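Myosin regulatory light chain (Placopecten magellanicus, PDB 3PN7) probably confers calcium regulation on molluscan muscle myosin, as a calcium-binding light chain of the EF-hand family that here carries a bound magnesium ion. Local coordinates at residues Asn96-Phe101 and Arg148-Ile153; Glu47-Leu52 and Lys59-Met64. All coordinates share one frame; numbering follows the deposited sequence.

Contact 1 (Asn96-Phe101 and Arg148-Ile153); sequences NAFGMF and RFVAMI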
ATOM      1  N   ASN B  96       8.583  10.072  -1.209  1.00 34.68           N
ATOM      2  CA  ASN B  96       8.411   8.945  -2.122  1.00 35.97           C
ATOM      3  C   ASN B  96       7.323   7.970  -1.668  1.00 34.47           C
ATOM      4  O   ASN B  96       6.679   7.313  -2.495  1.00 34.03           O
ATOM      5  CB  ASN B  96       9.732   8.213  -2.331  1.00 38.78           C
ATOM      6  CG  ASN B  96      10.816   9.121  -2.892  1.00 42.39           C
ATOM      7  OD1 ASN B  96      12.006   8.847  -2.732  1.00 48.99           O
ATOM      8  ND2 ASN B  96      10.409  10.215  -3.539  1.00 37.90           N
ATOM      9  N   ALA B  97       7.132   7.885  -0.350  1.00 34.43           N
ATOM     10  CA  ALA B  97       6.055   7.098   0.245  1.00 30.82           C
ATOM     11  C   ALA B  97       4.723   7.623  -0.274  1.00 32.22           C
ATOM     12  O   ALA B  97       3.899   6.861  -0.770  1.00 29.91           O
ATOM     13  CB  ALA B  97       6.106   7.187   1.796  1.00 28.69           C
ATOM     14  N   PHE B  98       4.521   8.934  -0.152  1.00 28.15           N
ATOM     15  CA  PHE B  98       3.360   9.584  -0.733  1.00 29.97           C
ATOM     16  C   PHE B  98       3.279   9.360  -2.266  1.00 32.79           C
ATOM     17  O   PHE B  98       2.190   9.163  -2.818  1.00 30.28           O
ATOM     18  CB  PHE B  98       3.359  11.086  -0.408  1.00 29.14           C
ATOM     19  CG  PHE B  98       2.785  11.432   0.957  1.00 30.45           C
ATOM     20  CD1 PHE B  98       1.418  11.344   1.200  1.00 30.39           C
ATOM     21  CD2 PHE B  98       3.612  11.890   1.984  1.00 30.67           C
ATOM     22  CE1 PHE B  98       0.883  11.689   2.447  1.00 29.98           C
ATOM     23  CE2 PHE B  98       3.092  12.228   3.236  1.00 24.81           C
ATOM     24  CZ  PHE B  98       1.731  12.134   3.469  1.00 30.21           C
ATOM     25  N   GLY B  99       4.426   9.384  -2.947  1.00 36.24           N
ATOM     26  CA  GLY B  99       4.468   9.241  -4.401  1.00 35.37           C
ATOM     27  C   GLY B  99       3.841   7.923  -4.838  1.00 38.13           C
ATOM     28  O   GLY B  99       3.232   7.805  -5.891  1.00 39.10           O
ATOM     29  N   MET B 100       3.996   6.925  -3.985  1.00 39.82           N
ATOM     30  CA  MET B 100       3.442   5.603  -4.193  1.00 36.69           C
ATOM     31  C   MET B 100       1.957   5.617  -4.546  1.00 36.99           C
ATOM     32  O   MET B 100       1.455   4.678  -5.169  1.00 33.17           O
ATOM     33  CB  MET B 100       3.604   4.819  -2.896  1.00 37.45           C
ATOM     34  CG  MET B 100       3.984   3.405  -3.095  1.00 45.37           C
ATOM     35  SD  MET B 100       5.719   3.387  -3.488  1.00 66.34           S
ATOM     36  CE  MET B 100       6.365   3.485  -1.814  1.00 39.48           C
ATOM     37  N   PHE B 101       1.256   6.661  -4.106  1.00 34.61           N
ATOM     38  CA  PHE B 101      -0.188   6.749  -4.276  1.00 35.11           C
ATOM     39  C   PHE B 101      -0.521   7.868  -5.255  1.00 35.77           C
ATOM     40  O   PHE B 101      -1.687   8.244  -5.422  1.00 34.06           O
ATOM     41  CB  PHE B 101      -0.880   6.988  -2.924  1.00 30.26           C
ATOM     42  CG  PHE B 101      -0.552   5.948  -1.882  1.00 31.60           C
ATOM     43  CD1 PHE B 101       0.465   6.162  -0.968  1.00 32.07           C
ATOM     44  CD2 PHE B 101      -1.252   4.752  -1.828  1.00 27.36           C
ATOM     45  CE1 PHE B 101       0.771   5.201  -0.007  1.00 30.42           C
ATOM     46  CE2 PHE B 101      -0.963   3.794  -0.873  1.00 30.44           C
ATOM     47  CZ  PHE B 101       0.062   4.008   0.033  1.00 32.33           C
ATOM     48  N   ARG B 148       4.526  19.814   0.552  1.00 32.79           N
ATOM     49  CA  ARG B 148       4.484  20.842   1.579  1.00 35.21           C
ATOM     50  C   ARG B 148       4.162  20.257   2.963  1.00 35.75           C
ATOM     51  O   ARG B 148       4.686  20.704   3.986  1.00 32.94           O
ATOM     52  CB  ARG B 148       3.441  21.881   1.194  1.00 36.28           C
ATOM     53  CG  ARG B 148       3.442  23.111   2.057  1.00 45.84           C
ATOM     54  CD  ARG B 148       2.413  24.088   1.528  1.00 53.32           C
ATOM     55  NE  ARG B 148       2.392  25.335   2.282  1.00 56.12           N
ATOM     56  CZ  ARG B 148       1.355  26.164   2.293  1.00 66.42           C
ATOM     57  NH1 ARG B 148       0.260  25.857   1.599  1.00 63.20           N
ATOM     58  NH2 ARG B 148       1.405  27.289   2.998  1.00 70.17           N
ATOM     59  N   PHE B 149       3.292  19.254   2.998  1.00 32.72           N
ATOM     60  CA  PHE B 149       2.986  18.584   4.256  1.00 31.01           C
ATOM     61  C   PHE B 149       4.260  17.965   4.842  1.00 30.42           C
ATOM     62  O   PHE B 149       4.514  18.069   6.035  1.00 35.32           O
ATOM     63  CB  PHE B 149       1.892  17.527   4.051  1.00 32.30           C
ATOM     64  CG  PHE B 149       1.616  16.686   5.264  1.00 30.32           C
ATOM     65  CD1 PHE B 149       0.721  17.113   6.232  1.00 30.97           C
ATOM     66  CD2 PHE B 149       2.245  15.461   5.430  1.00 31.40           C
ATOM     67  CE1 PHE B 149       0.459  16.337   7.353  1.00 34.23           C
ATOM     68  CE2 PHE B 149       1.989  14.676   6.536  1.00 32.76           C
ATOM     69  CZ  PHE B 149       1.097  15.112   7.505  1.00 33.54           C
ATOM     70  N   VAL B 150       5.069  17.342   3.999  1.00 27.09           N
ATOM     71  CA  VAL B 150       6.310  16.728   4.452  1.00 30.94           C
ATOM     72  C   VAL B 150       7.271  17.767   5.044  1.00 37.87           C
ATOM     73  O   VAL B 150       7.917  17.506   6.055  1.00 37.11           O
ATOM     74  CB  VAL B 150       7.015  15.923   3.333  1.00 31.14           C
ATOM     75  CG1 VAL B 150       8.383  15.444   3.818  1.00 33.03           C
ATOM     76  CG2 VAL B 150       6.158  14.735   2.897  1.00 27.18           C
ATOM     77  N   ALA B 151       7.349  18.943   4.420  1.00 36.07           N
ATOM     78  CA  ALA B 151       8.203  20.016   4.913  1.00 40.11           C
ATOM     79  C   ALA B 151       7.742  20.423   6.300  1.00 41.13           C
ATOM     80  O   ALA B 151       8.553  20.686   7.186  1.00 40.17           O
ATOM     81  CB  ALA B 151       8.170  21.218   3.973  1.00 35.94           C
ATOM     82  N   MET B 152       6.428  20.457   6.478  1.00 38.62           N
ATOM     83  CA  MET B 152       5.844  20.818   7.756  1.00 36.23           C
ATOM     84  C   MET B 152       6.160  19.812   8.858  1.00 38.71           C
ATOM     85  O   MET B 152       6.589  20.199   9.947  1.00 37.85           O
ATOM     86  CB  MET B 152       4.334  20.998   7.626  1.00 37.91           C
ATOM     87  CG  MET B 152       3.679  21.509   8.900  1.00 44.39           C
ATOM     88  SD  MET B 152       1.877  21.574   8.786  1.00 56.63           S
ATOM     89  CE  MET B 152       1.493  19.831   8.913  1.00 45.62           C
ATOM     90  N   ILE B 153       5.959  18.520   8.590  1.00 38.64           N
ATOM     91  CA  ILE B 153       6.184  17.531   9.640  1.00 33.09           C
ATOM     92  C   ILE B 153       7.665  17.363   9.979  1.00 40.84           C
ATOM     93  O   ILE B 153       8.004  16.831  11.037  1.00 44.33           O
ATOM     94  CB  ILE B 153       5.487  16.159   9.395  1.00 33.54           C
ATOM     95  CG1 ILE B 153       6.111  15.369   8.252  1.00 30.33           C
ATOM     96  CG2 ILE B 153       3.990  16.321   9.194  1.00 33.30           C
ATOM     97  CD1 ILE B 153       5.484  13.953   8.126  1.00 30.21           C
TER
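Phe149 and Val150, successive residues of helix 146-154, both meet the ring of Phe98; this ring, on helix 91-99, spans a gap where the nearest CA atoms, those of Phe98 and Val150, are still 9.3 Å apart. The ring of Phe149 comes first: its CD2 lies 3.9 Å from CZ of Phe98, the far corner of that ring. Centroids 5.9 Å apart and planes at 80° make this an oblique aromatic pair, with the two side chains crossing at about a right angle. The first torsion of Phe149 (chi1 174°), with CG beside the carbonyl carbon, brings the ring to the side where CD2 meets Phe98 CZ. Val150 uses a single branch, CG2, which is 3.9 Å from Phe98 CD2 and almost as near to CE2; the two side chains run past each other in opposite senses. Phe98 is thus touched along one run of ring atoms, CD2 to CZ, by carbon alone, and all three residues are buried. One turn beyond Phe149, Ile153 sets CG2 against one face of the Phe149 ring, 3.5 Å above its plane and displaced to the rim. Tyr146 and Ile114 also pack on Phe98, while an apolar side chain of another protein's chain reaches Phe149. Joining the first and last helices of the C-terminal half, the contact is part of its apolar core, consistent with the paired EF-hand lobe expected of a myosin light chain.

Contact 2 (Glu47-Leu52 and Lys59-Met64); sequences EMFSSL and KELTAM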
ATOM      1  N   GLU B  47      23.984  29.495  23.950  1.00 36.75           N
ATOM      2  CA  GLU B  47      24.758  29.821  22.761  1.00 39.18           C
ATOM      3  C   GLU B  47      24.063  29.341  21.488  1.00 40.84           C
ATOM      4  O   GLU B  47      23.872  30.116  20.546  1.00 41.74           O
ATOM      5  CB  GLU B  47      26.165  29.224  22.845  1.00 39.24           C
ATOM      6  CG  GLU B  47      27.147  29.966  21.987  1.00 53.53           C
ATOM      7  CD  GLU B  47      27.089  31.476  22.247  1.00 58.41           C
ATOM      8  OE1 GLU B  47      27.098  31.875  23.433  1.00 50.42           O
ATOM      9  OE2 GLU B  47      27.006  32.258  21.271  1.00 61.31           O
ATOM     10  N   MET B  48      23.690  28.062  21.454  1.00 37.31           N
ATOM     11  CA  MET B  48      23.011  27.527  20.284  1.00 31.09           C
ATOM     12  C   MET B  48      21.720  28.285  19.982  1.00 33.71           C
ATOM     13  O   MET B  48      21.493  28.691  18.841  1.00 32.75           O
ATOM     14  CB  MET B  48      22.734  26.034  20.428  1.00 33.07           C
ATOM     15  CG  MET B  48      22.252  25.386  19.125  1.00 35.72           C
ATOM     16  SD  MET B  48      23.560  25.260  17.874  1.00 39.87           S
ATOM     17  CE  MET B  48      22.917  26.304  16.582  1.00 31.06           C
ATOM     18  N   PHE B  49      20.877  28.493  20.989  1.00 32.46           N
ATOM     19  CA  PHE B  49      19.601  29.183  20.749  1.00 35.80           C
ATOM     20  C   PHE B  49      19.784  30.614  20.221  1.00 41.60           C
ATOM     21  O   PHE B  49      19.115  31.009  19.262  1.00 39.07           O
ATOM     22  CB  PHE B  49      18.680  29.172  21.984  1.00 36.60           C
ATOM     23  CG  PHE B  49      17.809  27.925  22.103  1.00 38.71           C
ATOM     24  CD1 PHE B  49      16.752  27.710  21.229  1.00 40.19           C
ATOM     25  CD2 PHE B  49      18.049  26.984  23.095  1.00 33.30           C
ATOM     26  CE1 PHE B  49      15.946  26.577  21.345  1.00 38.15           C
ATOM     27  CE2 PHE B  49      17.257  25.857  23.215  1.00 31.56           C
ATOM     28  CZ  PHE B  49      16.205  25.652  22.338  1.00 35.18           C
ATOM     29  N   SER B  50      20.684  31.383  20.833  1.00 37.76           N
ATOM     30  CA  SER B  50      20.920  32.763  20.368  1.00 46.62           C
ATOM     31  C   SER B  50      21.416  32.829  18.927  1.00 41.03           C
ATOM     32  O   SER B  50      21.126  33.790  18.214  1.00 43.02           O
ATOM     33  CB  SER B  50      21.835  33.568  21.316  1.00 39.19           C
ATOM     34  OG  SER B  50      23.112  32.978  21.486  1.00 41.91           O
ATOM     35  N   SER B  51      22.133  31.797  18.488  1.00 39.61           N
ATOM     36  CA  SER B  51      22.593  31.745  17.104  1.00 39.95           C
ATOM     37  C   SER B  51      21.446  31.528  16.126  1.00 43.59           C
ATOM     38  O   SER B  51      21.603  31.761  14.930  1.00 42.80           O
ATOM     39  CB  SER B  51      23.640  30.647  16.919  1.00 42.43           C
ATOM     40  OG  SER B  51      24.767  30.878  17.741  1.00 48.36           O
ATOM     41  N   LEU B  52      20.296  31.085  16.633  1.00 40.50           N
ATOM     42  CA  LEU B  52      19.154  30.723  15.775  1.00 43.47           C
ATOM     43  C   LEU B  52      17.989  31.713  15.842  1.00 43.95           C
ATOM     44  O   LEU B  52      17.106  31.697  14.988  1.00 45.43           O
ATOM     45  CB  LEU B  52      18.619  29.340  16.150  1.00 38.04           C
ATOM     46  CG  LEU B  52      19.089  28.083  15.424  1.00 42.29           C
ATOM     47  CD1 LEU B  52      19.985  28.402  14.247  1.00 44.55           C
ATOM     48  CD2 LEU B  52      19.748  27.117  16.388  1.00 37.00           C
ATOM     49  N   LYS B  59      14.988  29.124  32.815  1.00 51.55           N
ATOM     50  CA  LYS B  59      14.179  28.077  33.408  1.00 57.23           C
ATOM     51  C   LYS B  59      13.700  27.074  32.363  1.00 51.88           C
ATOM     52  O   LYS B  59      13.524  25.896  32.667  1.00 52.43           O
ATOM     53  CB  LYS B  59      13.025  28.656  34.227  1.00 64.01           C
ATOM     54  CG  LYS B  59      13.184  28.389  35.719  1.00 67.52           C
ATOM     55  CD  LYS B  59      14.629  28.625  36.175  1.00 66.78           C
ATOM     56  CE  LYS B  59      14.951  27.819  37.426  1.00 62.60           C
ATOM     57  NZ  LYS B  59      14.710  26.354  37.216  1.00 59.49           N
ATOM     58  N   GLU B  60      13.500  27.535  31.131  1.00 51.15           N
ATOM     59  CA  GLU B  60      13.211  26.611  30.042  1.00 49.67           C
ATOM     60  C   GLU B  60      14.451  25.762  29.780  1.00 44.61           C
ATOM     61  O   GLU B  60      14.357  24.545  29.658  1.00 38.89           O
ATOM     62  CB  GLU B  60      12.783  27.350  28.775  1.00 54.83           C
ATOM     63  CG  GLU B  60      11.451  28.089  28.891  1.00 64.37           C
ATOM     64  CD  GLU B  60      11.041  28.803  27.597  1.00 73.51           C
ATOM     65  OE1 GLU B  60      11.115  30.055  27.555  1.00 66.68           O
ATOM     66  OE2 GLU B  60      10.637  28.111  26.627  1.00 71.18           O
ATOM     67  N   LEU B  61      15.618  26.406  29.732  1.00 48.12           N
ATOM     68  CA  LEU B  61      16.873  25.706  29.440  1.00 43.57           C
ATOM     69  C   LEU B  61      17.219  24.670  30.502  1.00 43.97           C
ATOM     70  O   LEU B  61      17.592  23.539  30.183  1.00 39.46           O
ATOM     71  CB  LEU B  61      18.022  26.697  29.304  1.00 38.97           C
ATOM     72  CG  LEU B  61      17.787  27.748  28.224  1.00 46.49           C
ATOM     73  CD1 LEU B  61      18.996  28.636  28.098  1.00 47.13           C
ATOM     74  CD2 LEU B  61      17.465  27.091  26.887  1.00 45.17           C
ATOM     75  N   THR B  62      17.109  25.077  31.763  1.00 40.42           N
ATOM     76  CA  THR B  62      17.371  24.192  32.875  1.00 42.89           C
ATOM     77  C   THR B  62      16.453  22.998  32.779  1.00 36.45           C
ATOM     78  O   THR B  62      16.896  21.865  32.931  1.00 40.32           O
ATOM     79  CB  THR B  62      17.128  24.891  34.233  1.00 48.00           C
ATOM     80  OG1 THR B  62      15.807  25.442  34.242  1.00 57.85           O
ATOM     81  CG2 THR B  62      18.113  26.012  34.439  1.00 39.50           C
ATOM     82  N   ALA B  63      15.173  23.255  32.529  1.00 37.37           N
ATOM     83  CA  ALA B  63      14.195  22.178  32.404  1.00 40.30           C
ATOM     84  C   ALA B  63      14.518  21.224  31.245  1.00 39.86           C
ATOM     85  O   ALA B  63      14.349  20.015  31.387  1.00 39.66           O
ATOM     86  CB  ALA B  63      12.768  22.730  32.292  1.00 34.78           C
ATOM     87  N   MET B  64      14.995  21.751  30.116  1.00 35.59           N
ATOM     88  CA  MET B  64      15.417  20.885  29.003  1.00 35.26           C
ATOM     89  C   MET B  64      16.505  19.933  29.456  1.00 35.19           C
ATOM     90  O   MET B  64      16.462  18.734  29.165  1.00 38.09           O
ATOM     91  CB  MET B  64      15.930  21.689  27.805  1.00 35.40           C
ATOM     92  CG  MET B  64      14.863  22.440  27.018  1.00 31.97           C
ATOM     93  SD  MET B  64      15.549  23.392  25.618  1.00 30.85           S
ATOM     94  CE  MET B  64      16.112  22.089  24.514  1.00 32.90           C
TER
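The helical segments Glu47-Leu52 and Lys59-Met64 approach most closely in backbone at Phe49 and Leu61, whose CA atoms are 9.8 Å apart, so side chains must span the gap. Phe49 does so from the first helix, its ring meeting two residues of the second. Toward Leu61, ring atom CD2 is 3.8 Å from the CD2 methyl, which approaches obliquely as the two side chains slide past one another. Leu61 does not aim its CB at the other helix; with CG anti to its carbonyl carbon (chi1 -58°), the branch end comes nearer. Met64 and Phe49 come at each other from opposite directions, and SD sits at the edge of the Phe49 ring, 3.8 Å from CE2. That sulfur is 5.0 Å from the ring centroid and 75° off the ring normal, a Met-aromatic contact made at the ring edge, and a bend at chi3 (68°) leaves Met64 CE 4.1 Å from Phe49 CE2. Pro56, in the loop joining the helices, touches both Phe49 and Leu61, and a polar side chain of another protein's chain packs on Phe49. With carbon and sulfur alone meeting across a buried interface, cohesion here probably rests mainly on dispersion, with some sulfur-aromatic attraction and without directional hydrogen bonding between the segments.

Overall arrangement
Contact 2 is complete in sequence before contact 1 begins, and the two share no helix: contact 2 joins helices 42-52 and 58-66, contact 1 helices 91-99 and 146-154. Their centres lie 31 Å apart, the chain's centre falls between them, and their nearest atoms remain about 15 Å from each other. This separation fits the two-lobed build of myosin light chains, each lobe having its own apolar packing. Contact 2 belongs to the lobe with the magnesium ion, the Leu61 side chain being about 13 Å from it, whereas contact 1 is remote from the metal. Both touch another protein's chain, consistent with lobes that grip a partner.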